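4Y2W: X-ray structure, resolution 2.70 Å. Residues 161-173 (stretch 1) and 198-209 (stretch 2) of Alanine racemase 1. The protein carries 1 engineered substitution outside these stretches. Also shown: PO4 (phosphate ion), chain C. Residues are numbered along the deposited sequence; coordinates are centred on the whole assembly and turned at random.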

# COMPACT_ATOMS: atom_id res chain seq x y z
N ILE A 161 24.51 -24.94 8.87
CA ILE A 161 23.88 -25.65 9.98
C ILE A 161 22.47 -26.02 9.52
O ILE A 161 21.66 -25.14 9.21
CB ILE A 161 23.77 -24.79 11.26
CG1 ILE A 161 25.14 -24.20 11.64
CG2 ILE A 161 23.23 -25.63 12.41
CD1 ILE A 161 25.07 -23.21 12.78
N LEU A 162 22.20 -27.31 9.46
CA LEU A 162 20.92 -27.82 8.97
C LEU A 162 19.92 -27.90 10.13
O LEU A 162 19.62 -28.98 10.65
CB LEU A 162 21.15 -29.18 8.31
CG LEU A 162 20.09 -29.76 7.37
CD1 LEU A 162 19.45 -28.69 6.50
CD2 LEU A 162 20.72 -30.84 6.51
N GLU A 163 19.42 -26.72 10.52
CA GLU A 163 18.61 -26.56 11.73
C GLU A 163 17.14 -26.96 11.56
O GLU A 163 16.56 -27.57 12.46
CB GLU A 163 18.66 -25.11 12.19
CG GLU A 163 17.98 -24.85 13.53
CD GLU A 163 17.94 -23.37 13.88
OE1 GLU A 163 17.25 -22.62 13.17
OE2 GLU A 163 18.58 -22.98 14.86
N GLY A 164 16.54 -26.61 10.43
CA GLY A 164 15.11 -26.83 10.24
C GLY A 164 14.71 -27.46 8.92
O GLY A 164 15.49 -27.53 7.97
N ILE A 165 13.47 -27.93 8.88
CA ILE A 165 12.86 -28.46 7.66
C ILE A 165 11.36 -28.23 7.78
O ILE A 165 10.76 -28.52 8.82
CB ILE A 165 13.19 -29.95 7.44
CG1 ILE A 165 12.51 -30.47 6.17
CG2 ILE A 165 12.78 -30.79 8.65
CD1 ILE A 165 13.10 -31.77 5.64
N TYR A 166 10.74 -27.70 6.72
CA TYR A 166 9.33 -27.35 6.80
C TYR A 166 8.57 -27.43 5.49
O TYR A 166 9.17 -27.56 4.42
CB TYR A 166 9.17 -25.95 7.41
CG TYR A 166 9.60 -24.79 6.53
CD1 TYR A 166 10.94 -24.52 6.31
CD2 TYR A 166 8.65 -23.96 5.93
CE1 TYR A 166 11.34 -23.45 5.52
CE2 TYR A 166 9.04 -22.89 5.14
CZ TYR A 166 10.38 -22.64 4.94
OH TYR A 166 10.76 -21.58 4.14
N SER A 167 7.25 -27.38 5.62
CA SER A 167 6.33 -27.39 4.49
C SER A 167 5.16 -26.46 4.83
O SER A 167 5.18 -25.78 5.85
CB SER A 167 5.84 -28.81 4.21
OG SER A 167 5.16 -28.89 2.97
N HIS A 168 4.14 -26.44 3.96
CA HIS A 168 3.01 -25.51 4.09
C HIS A 168 1.73 -26.17 3.59
O HIS A 168 1.72 -26.77 2.51
CB HIS A 168 3.31 -24.24 3.28
CG HIS A 168 2.53 -23.04 3.72
ND1 HIS A 168 3.02 -22.12 4.62
CD2 HIS A 168 1.30 -22.60 3.37
CE1 HIS A 168 2.12 -21.17 4.82
NE2 HIS A 168 1.07 -21.44 4.07
N PHE A 169 0.65 -26.07 4.37
CA PHE A 169 -0.63 -26.66 4.01
C PHE A 169 -1.32 -25.85 2.92
O PHE A 169 -1.37 -24.62 2.99
CB PHE A 169 -1.57 -26.77 5.23
CG PHE A 169 -1.15 -27.81 6.23
CD1 PHE A 169 -1.05 -29.15 5.86
CD2 PHE A 169 -0.89 -27.47 7.55
CE1 PHE A 169 -0.68 -30.11 6.78
CE2 PHE A 169 -0.52 -28.43 8.47
CZ PHE A 169 -0.42 -29.75 8.09
N ALA A 170 -1.87 -26.54 1.92
CA ALA A 170 -2.54 -25.89 0.78
C ALA A 170 -3.99 -25.53 1.06
O ALA A 170 -4.49 -24.55 0.50
CB ALA A 170 -2.45 -26.78 -0.45
N ALA A 171 -4.68 -26.31 1.89
CA ALA A 171 -6.10 -26.08 2.15
C ALA A 171 -6.48 -26.30 3.62
O ALA A 171 -7.51 -26.91 3.92
CB ALA A 171 -6.95 -26.97 1.25
N ALA A 172 -5.65 -25.79 4.53
CA ALA A 172 -5.95 -25.83 5.96
C ALA A 172 -7.01 -24.78 6.33
O ALA A 172 -7.88 -25.03 7.17
CB ALA A 172 -4.69 -25.62 6.78
N SER A 173 -6.94 -23.61 5.69
CA SER A 173 -7.95 -22.56 5.85
C SER A 173 -9.31 -22.98 5.28
O SER A 173 -10.35 -22.55 5.77
CB SER A 173 -7.49 -21.27 5.17
OG SER A 173 -6.29 -20.78 5.75
N ARG A 198 20.45 -41.48 9.65
CA ARG A 198 21.11 -40.88 10.82
C ARG A 198 21.16 -39.36 10.78
O ARG A 198 22.18 -38.75 11.12
CB ARG A 198 22.53 -41.47 10.99
CG ARG A 198 22.61 -42.99 10.88
CD ARG A 198 21.73 -43.71 11.89
NE ARG A 198 22.15 -43.46 13.27
CZ ARG A 198 23.15 -44.09 13.89
NH1 ARG A 198 23.88 -45.01 13.26
NH2 ARG A 198 23.44 -43.78 15.15
N LEU A 199 20.04 -38.74 10.39
CA LEU A 199 19.94 -37.29 10.28
C LEU A 199 18.70 -36.77 11.02
O LEU A 199 17.58 -36.85 10.50
CB LEU A 199 19.88 -36.89 8.81
CG LEU A 199 19.82 -35.39 8.51
CD1 LEU A 199 21.03 -34.67 9.07
CD2 LEU A 199 19.70 -35.17 7.01
N LYS A 200 18.91 -36.25 12.22
CA LYS A 200 17.84 -35.68 13.03
C LYS A 200 17.86 -34.16 12.91
O LYS A 200 18.73 -33.51 13.49
CB LYS A 200 17.99 -36.09 14.50
CG LYS A 200 18.18 -37.58 14.74
CD LYS A 200 17.09 -38.41 14.07
CE LYS A 200 17.15 -39.88 14.47
NZ LYS A 200 16.61 -40.12 15.84
N ILE A 201 16.92 -33.61 12.15
CA ILE A 201 16.80 -32.16 12.01
C ILE A 201 15.93 -31.63 13.15
O ILE A 201 14.75 -31.99 13.25
CB ILE A 201 16.19 -31.78 10.64
CG1 ILE A 201 17.05 -32.36 9.51
CG2 ILE A 201 16.11 -30.26 10.50
CD1 ILE A 201 16.50 -32.12 8.12
N PRO A 202 16.50 -30.77 14.03
CA PRO A 202 15.81 -30.40 15.27
C PRO A 202 14.48 -29.67 15.10
O PRO A 202 13.59 -29.84 15.95
CB PRO A 202 16.83 -29.51 16.01
CG PRO A 202 17.86 -29.15 15.01
CD PRO A 202 17.85 -30.18 13.93
N LEU A 203 14.33 -28.87 14.05
CA LEU A 203 13.11 -28.08 13.86
C LEU A 203 12.27 -28.53 12.66
O LEU A 203 12.50 -28.11 11.52
CB LEU A 203 13.44 -26.59 13.76
CG LEU A 203 13.44 -25.82 15.09
CD1 LEU A 203 14.33 -26.49 16.13
CD2 LEU A 203 13.86 -24.37 14.87
N LYS A 204 11.32 -29.42 12.93
CA LYS A 204 10.31 -29.81 11.96
C LYS A 204 9.06 -29.00 12.25
O LYS A 204 8.60 -28.95 13.39
CB LYS A 204 10.00 -31.31 12.08
CG LYS A 204 11.23 -32.21 12.10
CD LYS A 204 10.87 -33.69 12.14
CE LYS A 204 10.23 -34.12 13.45
NZ LYS A 204 11.15 -34.00 14.61
N HIS A 205 8.53 -28.34 11.22
CA HIS A 205 7.32 -27.52 11.37
C HIS A 205 6.54 -27.41 10.07
O HIS A 205 7.11 -27.48 8.99
CB HIS A 205 7.66 -26.13 11.91
CG HIS A 205 8.72 -25.40 11.13
ND1 HIS A 205 8.46 -24.25 10.42
CD2 HIS A 205 10.04 -25.65 10.97
CE1 HIS A 205 9.57 -23.83 9.85
NE2 HIS A 205 10.54 -24.66 10.17
N ILE A 206 5.23 -27.26 10.19
CA ILE A 206 4.34 -27.24 9.03
C ILE A 206 3.06 -26.42 9.23
O ILE A 206 2.49 -25.92 8.26
CB ILE A 206 3.98 -28.69 8.62
CG1 ILE A 206 3.31 -28.73 7.25
CG2 ILE A 206 3.11 -29.36 9.68
CD1 ILE A 206 3.23 -30.12 6.65
N ALA A 207 2.62 -26.25 10.48
CA ALA A 207 1.33 -25.66 10.77
C ALA A 207 1.33 -24.13 10.75
O ALA A 207 2.12 -23.48 11.45
CB ALA A 207 0.83 -26.15 12.12
N ASN A 208 0.45 -23.56 9.92
CA ASN A 208 0.07 -22.15 10.02
C ASN A 208 -1.19 -22.04 10.90
O ASN A 208 -1.65 -23.05 11.42
CB ASN A 208 -0.17 -21.54 8.62
CG ASN A 208 -1.25 -22.28 7.83
OD1 ASN A 208 -1.63 -23.40 8.16
ND2 ASN A 208 -1.72 -21.64 6.76
N ALA A 209 -1.72 -20.83 11.08
CA ALA A 209 -2.86 -20.60 12.00
C ALA A 209 -4.02 -21.60 11.85
O ALA A 209 -4.59 -22.05 12.85
CB ALA A 209 -3.36 -19.17 11.86
P PO4 C . -0.88 -17.48 8.62
O1 PO4 C . -1.51 -17.54 9.99
O2 PO4 C . -1.60 -18.41 7.67
O3 PO4 C . 0.57 -17.90 8.72
O4 PO4 C . -0.97 -16.07 8.09

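The two stretches meet as neighbouring parallel β-strands, one running in from earlier in the chain through Gly164 and Ile165, the other starting at Leu203, whose axes approach to 4.7 Å with 21° between their N-to-C directions. Three bridges set the register: Gly164 with Leu203, Ile165 with Lys204, and Tyr166 with His205, at CA-CA separations of 4.3, 5.2 and 5.0 Å.

Backbone hydrogen bonds alternate in direction, as parallel pairing requires. Leu203 N donates to Glu163 O (3.0 Å, 146° at the hydrogen), Ile165 N to Leu203 O (2.8 Å, 160°) and His205 N to Ile165 O (3.3 Å, 155°); the last rung, Ser167 N to His205 O, is weak at 3.4 Å. Ile165 thus uses its N toward Leu203 and its O toward His205, the residues before and after its bridge partner Lys204, as a parallel pair does. CA-H...O contacts supplement the ladder, the straightest being Lys204 CA to Ile165 O (3.4 Å, 157°). At Gly164 the strands draw close: its CA lies 3.2 Å from Leu203 O, and an ideal CB there would stand only 3.4 Å from that same oxygen.

Aromatic contacts follow. Tyr166 and His205 share a sheet face, and their rings are nearly parallel (11°) but slid apart, with centroids 4.9 Å apart, so they barely overlap. What covers the imidazole is Tyr166 CB, 3.3 Å from the His205 ring centroid and 15° off its normal, a CH-π contact. A second joins Ile206 CG1 to the Phe169 ring centroid at 4.1 Å, 17° off the normal, while Asn208 OD1 lies at that ring's edge, 4.2 Å from Phe169 CD2.

Apolar packing extends the interface before the second strand begins. Ile201 CG2 meets Ile165 CG2 at 3.8 Å, and Ile201 CD1 reaches Leu162 CG at 4.4 Å. Together, the stretches bury 870 Å², counting both sides.

Beyond the ladder, Asn208 occupies the N-cap position, right before a helix; its ND2 makes a weak hydrogen bond to phosphate O2 (3.4 Å).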